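Local coordinates for protein putative oxidoreductase (Bacteroides fragilis NCTC 9343, PDB 3FHL) that belongs to the Gfo/Idh/MocA family and probably acts as a nucleotide-dependent oxidoreductase, its substrate not established, at residues 289-293 with 294-298; 135-139 with 140-144. One frame throughout, in Å; residues are numbered along the deposited sequence.

Contact 1 (289-293 with 294-298); sequences TEING and KEICR
Thr289 and Ile296 face each other as an antiparallel hydrogen-bonded pair and exchange two backbone bonds of unequal quality. Ile296 N reaches Thr289 O at 2.8 Å, almost perfectly straight at 179° at the hydrogen, whereas the return bond from Thr289 N to Ile296 O is 3.1 Å long and bent. One step on, Ile291 N donates to Lys294 O over 2.8 Å. Lys294 N closes the bend by reaching Ile291 O at 3.1 Å, and it comes from above the carbonyl plane, 58° out of it, which reflects the tightness of the reversal. This is a beta hairpin with a two-residue loop: a type I' turn from Ile291 to Lys294, with Asn292 and Gly293 at its corners, both at positive phi, joins strands 286-291 and 294-299. Between the two bonded pairs, Glu290 and Glu295 form a non-hydrogen-bonded pair with CA atoms 4.4 Å apart, and CA-H...O contacts add to the same carbonyls: Glu290 CA lies 3.3 Å from Lys294 O, while Glu295 CA approaches Thr289 O. Two polar ends have partners outside residues 289-298. Thr289 OG1 is hydrogen-bonded to Leu142 O, and Glu295 OE2 to His288 NE2 on the preceding part of strand 286-291, with Arg238 of the second subunit at a long, weak ion-pair distance. On the face that carries Thr289, Ile291, Lys294 and Ile296, the two isoleucines make the apolar contact. CD1 of Ile291 meets CG1 of Ile296 at 3.7 Å, the two side chains running obliquely across one another. Ile296 holds CG1 between its backbone N and carbonyl carbon (chi1 69°), and its CD1 sits over the centre of the Arg298 guanidinium, 3.7 Å above that plane. The same guanidinium has Ile291 CD1 near NH1, at an oblique approach.

Contact 2 (135-139 with 140-144); sequences RDILA and KSLLG
Ile137 and Leu142 mark the end of helix 129-139, where a Schellman motif ends the helix: Leu142 N donates back to Ile137 O at 3.2 Å with a nearly straight 170° at the hydrogen, and Ser141, at positive phi, sends its N to Leu138 O. The second of these bonds comes from well above the carbonyl plane, 71° out of it. A type I turn from Ser141 to Gly144 follows directly. Lys140 N still makes the helical bond to Asp136 O, and the lysine side chain doubles this link with a salt bridge, NZ to Asp136 OD1 at 2.9 Å. The ammonium approaches on the syn side of the carboxylate, 26° out of its plane. Asp136 turns CG anti to its backbone N, and the Lys140 chain runs extended to CE before bending at chi4, which brings NZ back to the acid. Its other oxygen, OD2, is hydrogen-bonded to Tyr300 OH, so two different partners fix the rotation of the carboxylate. The apolar contact is made by both branches of Ile137. CG2 of Ile137 packs on CG of Leu143 at 3.8 Å, while CG1, the other branch, meets CD1 of Leu142 with the two side chains about perpendicular. Leu143 also rests on Leu246 and Leu287, joining the helix end to the sheet. Water 1 donates to Ile137 O and accepts from Leu143 N at 2.8 Å; water 2 donates to Ala139 O and is hydrogen-bonded to Ser141 OG. Ile137 O is thus gripped by both Leu142 N and a water, and the negative Asp136, held between lysine and tyrosine, probably has its charge stabilised there; together these bonds imply a helix end whose last carbonyls are met by turn amides and ordered water.

In the fold
Contacts 1 and 2 both fall within the family's C-terminal alpha/beta domain, with centres 13 Å apart. They meet directly: Thr289 OG1 of the 286-291 strand lies 2.7 Å from Leu142 O in the turn after helix 129-139, and packs 4.0 Å from Leu143 CA. Leu142 and Leu143 also touch Leu287, two residues before Thr289 on the same strand. Strand 294-299 of the hairpin is an outermost strand of the mixed sheet within this chain; the centre of contact 1 is about 32 Å from the centre of the chain, while that of contact 2 is about 21 Å from it. The second subunit approaches the hairpin at Glu290 and Glu295, whereas no other chain of the assembly touches contact 2.

Contact 1 (289-293 with 294-298)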
loop_
_atom_site.group_PDB
_atom_site.type_symbol
_atom_site.label_atom_id
_atom_site.label_comp_id
_atom_site.label_asym_id
_atom_site.label_seq_id
_atom_site.Cartn_x
_atom_site.Cartn_y
_atom_site.Cartn_z
ATOM N N THR C 289 15.020 -13.477 6.678
ATOM C CA THR C 289 14.301 -14.468 7.476
ATOM C C THR C 289 15.262 -15.221 8.397
ATOM O O THR C 289 16.456 -14.921 8.437
ATOM C CB THR C 289 13.488 -15.441 6.557
ATOM O OG1 THR C 289 12.558 -16.196 7.340
ATOM C CG2 THR C 289 14.417 -16.400 5.768
ATOM N N GLU C 290 14.724 -16.166 9.159
ATOM C CA GLU C 290 15.514 -17.034 10.006
ATOM C C GLU C 290 15.626 -18.394 9.313
ATOM O O GLU C 290 14.610 -19.041 9.042
ATOM C CB GLU C 290 14.839 -17.179 11.372
ATOM C CG GLU C 290 15.662 -17.907 12.415
ATOM C CD GLU C 290 14.915 -18.094 13.727
ATOM O OE1 GLU C 290 15.252 -17.388 14.706
ATOM O OE2 GLU C 290 13.989 -18.938 13.782
ATOM N N ILE C 291 16.854 -18.803 8.996
ATOM C CA ILE C 291 17.120 -20.144 8.451
ATOM C C ILE C 291 17.985 -20.944 9.438
ATOM O O ILE C 291 19.076 -20.506 9.808
ATOM C CB ILE C 291 17.728 -20.087 7.018
ATOM C CG1 ILE C 291 16.699 -19.501 6.046
ATOM C CG2 ILE C 291 18.179 -21.490 6.537
ATOM C CD1 ILE C 291 17.235 -19.147 4.685
ATOM N N ASN C 292 17.473 -22.116 9.829
ATOM C CA ASN C 292 17.945 -22.930 10.971
ATOM C C ASN C 292 18.550 -22.172 12.159
ATOM O O ASN C 292 19.711 -22.374 12.530
ATOM C CB ASN C 292 18.775 -24.173 10.554
ATOM C CG ASN C 292 19.690 -23.924 9.360
ATOM O OD1 ASN C 292 20.554 -23.046 9.390
ATOM N ND2 ASN C 292 19.518 -24.726 8.310
ATOM N N GLY C 293 17.738 -21.285 12.732
ATOM C CA GLY C 293 18.100 -20.547 13.937
ATOM C C GLY C 293 18.802 -19.220 13.730
ATOM O O GLY C 293 18.810 -18.381 14.633
ATOM N N LYS C 294 19.385 -19.027 12.546
ATOM C CA LYS C 294 20.189 -17.842 12.243
ATOM C C LYS C 294 19.468 -16.860 11.328
ATOM O O LYS C 294 18.815 -17.262 10.364
ATOM C CB LYS C 294 21.512 -18.239 11.581
ATOM C CG LYS C 294 22.378 -19.203 12.373
ATOM C CD LYS C 294 23.642 -19.538 11.588
ATOM C CE LYS C 294 24.383 -20.738 12.168
ATOM N NZ LYS C 294 24.986 -20.446 13.499
ATOM N N GLU C 295 19.625 -15.571 11.621
ATOM C CA GLU C 295 19.077 -14.505 10.790
ATOM C C GLU C 295 19.912 -14.341 9.524
ATOM O O GLU C 295 21.134 -14.199 9.595
ATOM C CB GLU C 295 19.035 -13.191 11.578
ATOM C CG GLU C 295 18.462 -11.992 10.806
ATOM C CD GLU C 295 18.302 -10.743 11.677
ATOM O OE1 GLU C 295 18.920 -10.673 12.766
ATOM O OE2 GLU C 295 17.555 -9.829 11.270
ATOM N N ILE C 296 19.250 -14.380 8.368
ATOM C CA ILE C 296 19.916 -14.153 7.085
ATOM C C ILE C 296 19.219 -13.030 6.334
ATOM O O ILE C 296 18.016 -12.819 6.496
ATOM C CB ILE C 296 19.995 -15.451 6.200
ATOM C CG1 ILE C 296 18.616 -15.888 5.684
ATOM C CG2 ILE C 296 20.687 -16.600 6.946
ATOM C CD1 ILE C 296 18.348 -15.519 4.222
ATOM N N CYS C 297 19.977 -12.316 5.512
ATOM C CA CYS C 297 19.446 -11.208 4.740
ATOM C C CYS C 297 20.246 -11.128 3.452
ATOM O O CYS C 297 21.358 -10.604 3.437
ATOM C CB CYS C 297 19.541 -9.899 5.536
ATOM S SG CYS C 297 18.574 -8.547 4.847
ATOM N N ARG C 298 19.675 -11.645 2.378
ATOM C CA ARG C 298 20.378 -11.708 1.126
ATOM C C ARG C 298 19.476 -11.842 -0.057
ATOM O O ARG C 298 18.349 -12.167 0.092
ATOM C CB ARG C 298 21.370 -12.840 1.137
ATOM C CG ARG C 298 20.755 -14.161 1.063
ATOM C CD ARG C 298 21.597 -15.225 1.716
ATOM N NE ARG C 298 20.949 -16.497 1.487
ATOM C CZ ARG C 298 20.937 -17.521 2.316
ATOM N NH1 ARG C 298 20.276 -18.581 1.975
ATOM N NH2 ARG C 298 21.574 -17.493 3.458
#

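Contact 2 (135-139 with 140-144)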
loop_
_atom_site.group_PDB
_atom_site.type_symbol
_atom_site.label_atom_id
_atom_site.label_comp_id
_atom_site.label_asym_id
_atom_site.label_seq_id
_atom_site.Cartn_x
_atom_site.Cartn_y
_atom_site.Cartn_z
ATOM N N ARG C 135 5.920 -18.403 -5.396
ATOM C CA ARG C 135 5.415 -19.774 -5.167
ATOM C C ARG C 135 6.477 -20.672 -4.502
ATOM O O ARG C 135 6.169 -21.418 -3.564
ATOM C CB ARG C 135 4.919 -20.410 -6.476
ATOM C CG ARG C 135 3.726 -19.735 -7.145
ATOM C CD ARG C 135 3.060 -20.690 -8.161
ATOM N NE ARG C 135 1.923 -21.392 -7.560
ATOM C CZ ARG C 135 0.711 -21.499 -8.106
ATOM N NH1 ARG C 135 0.448 -21.000 -9.316
ATOM N NH2 ARG C 135 -0.244 -22.140 -7.444
ATOM N N ASP C 136 7.722 -20.564 -4.978
ATOM C CA ASP C 136 8.871 -21.290 -4.437
ATOM C C ASP C 136 9.150 -20.991 -2.960
ATOM O O ASP C 136 9.335 -21.917 -2.166
ATOM C CB ASP C 136 10.123 -20.984 -5.266
ATOM C CG ASP C 136 11.276 -21.940 -4.975
ATOM O OD1 ASP C 136 11.053 -23.164 -5.022
ATOM O OD2 ASP C 136 12.411 -21.467 -4.721
ATOM N N ILE C 137 9.164 -19.702 -2.605
ATOM C CA ILE C 137 9.380 -19.240 -1.222
ATOM C C ILE C 137 8.293 -19.791 -0.295
ATOM O O ILE C 137 8.578 -20.257 0.804
ATOM C CB ILE C 137 9.415 -17.683 -1.177
ATOM C CG1 ILE C 137 10.780 -17.188 -1.642
ATOM C CG2 ILE C 137 9.103 -17.135 0.222
ATOM C CD1 ILE C 137 10.695 -16.013 -2.529
ATOM N N LEU C 138 7.053 -19.755 -0.765
ATOM C CA LEU C 138 5.925 -20.273 0.009
ATOM C C LEU C 138 5.956 -21.802 0.133
ATOM O O LEU C 138 5.715 -22.347 1.221
ATOM C CB LEU C 138 4.601 -19.803 -0.603
ATOM C CG LEU C 138 4.370 -18.279 -0.621
ATOM C CD1 LEU C 138 3.121 -17.953 -1.414
ATOM C CD2 LEU C 138 4.311 -17.693 0.792
ATOM N N ALA C 139 6.255 -22.479 -0.976
ATOM C CA ALA C 139 6.437 -23.944 -1.000
ATOM C C ALA C 139 7.473 -24.408 0.031
ATOM O O ALA C 139 7.282 -25.416 0.713
ATOM C CB ALA C 139 6.839 -24.409 -2.422
ATOM N N LYS C 140 8.551 -23.636 0.155
ATOM C CA LYS C 140 9.665 -23.952 1.045
ATOM C C LYS C 140 9.475 -23.444 2.481
ATOM O O LYS C 140 10.356 -23.649 3.329
ATOM C CB LYS C 140 10.969 -23.392 0.458
ATOM C CG LYS C 140 11.489 -24.126 -0.804
ATOM C CD LYS C 140 12.751 -23.449 -1.360
ATOM C CE LYS C 140 13.471 -24.305 -2.415
ATOM N NZ LYS C 140 12.567 -24.959 -3.404
ATOM N N SER C 141 8.341 -22.780 2.741
ATOM C CA SER C 141 8.017 -22.176 4.055
ATOM C C SER C 141 9.118 -21.280 4.628
ATOM O O SER C 141 9.336 -21.252 5.835
ATOM C CB SER C 141 7.613 -23.245 5.078
ATOM O OG SER C 141 6.495 -23.981 4.624
ATOM N N LEU C 142 9.801 -20.545 3.754
ATOM C CA LEU C 142 10.975 -19.763 4.143
ATOM C C LEU C 142 10.650 -18.586 5.069
ATOM O O LEU C 142 11.513 -18.158 5.835
ATOM C CB LEU C 142 11.720 -19.246 2.909
ATOM C CG LEU C 142 12.433 -20.230 1.978
ATOM C CD1 LEU C 142 13.135 -19.440 0.909
ATOM C CD2 LEU C 142 13.439 -21.092 2.719
ATOM N N LEU C 143 9.411 -18.089 4.991
ATOM C CA LEU C 143 8.945 -16.950 5.811
ATOM C C LEU C 143 8.288 -17.407 7.098
ATOM O O LEU C 143 7.857 -16.580 7.896
ATOM C CB LEU C 143 7.969 -16.063 5.016
ATOM C CG LEU C 143 8.461 -15.590 3.647
ATOM C CD1 LEU C 143 7.444 -14.680 2.962
ATOM C CD2 LEU C 143 9.806 -14.875 3.784
ATOM N N GLY C 144 8.222 -18.724 7.307
ATOM C CA GLY C 144 7.453 -19.283 8.415
ATOM C C GLY C 144 6.006 -19.341 7.975
ATOM O O GLY C 144 5.722 -19.712 6.844
HETATM O O HOH W 1 7.396 -18.762 3.233
HETATM O O HOH W 2 7.721 -26.130 3.370
#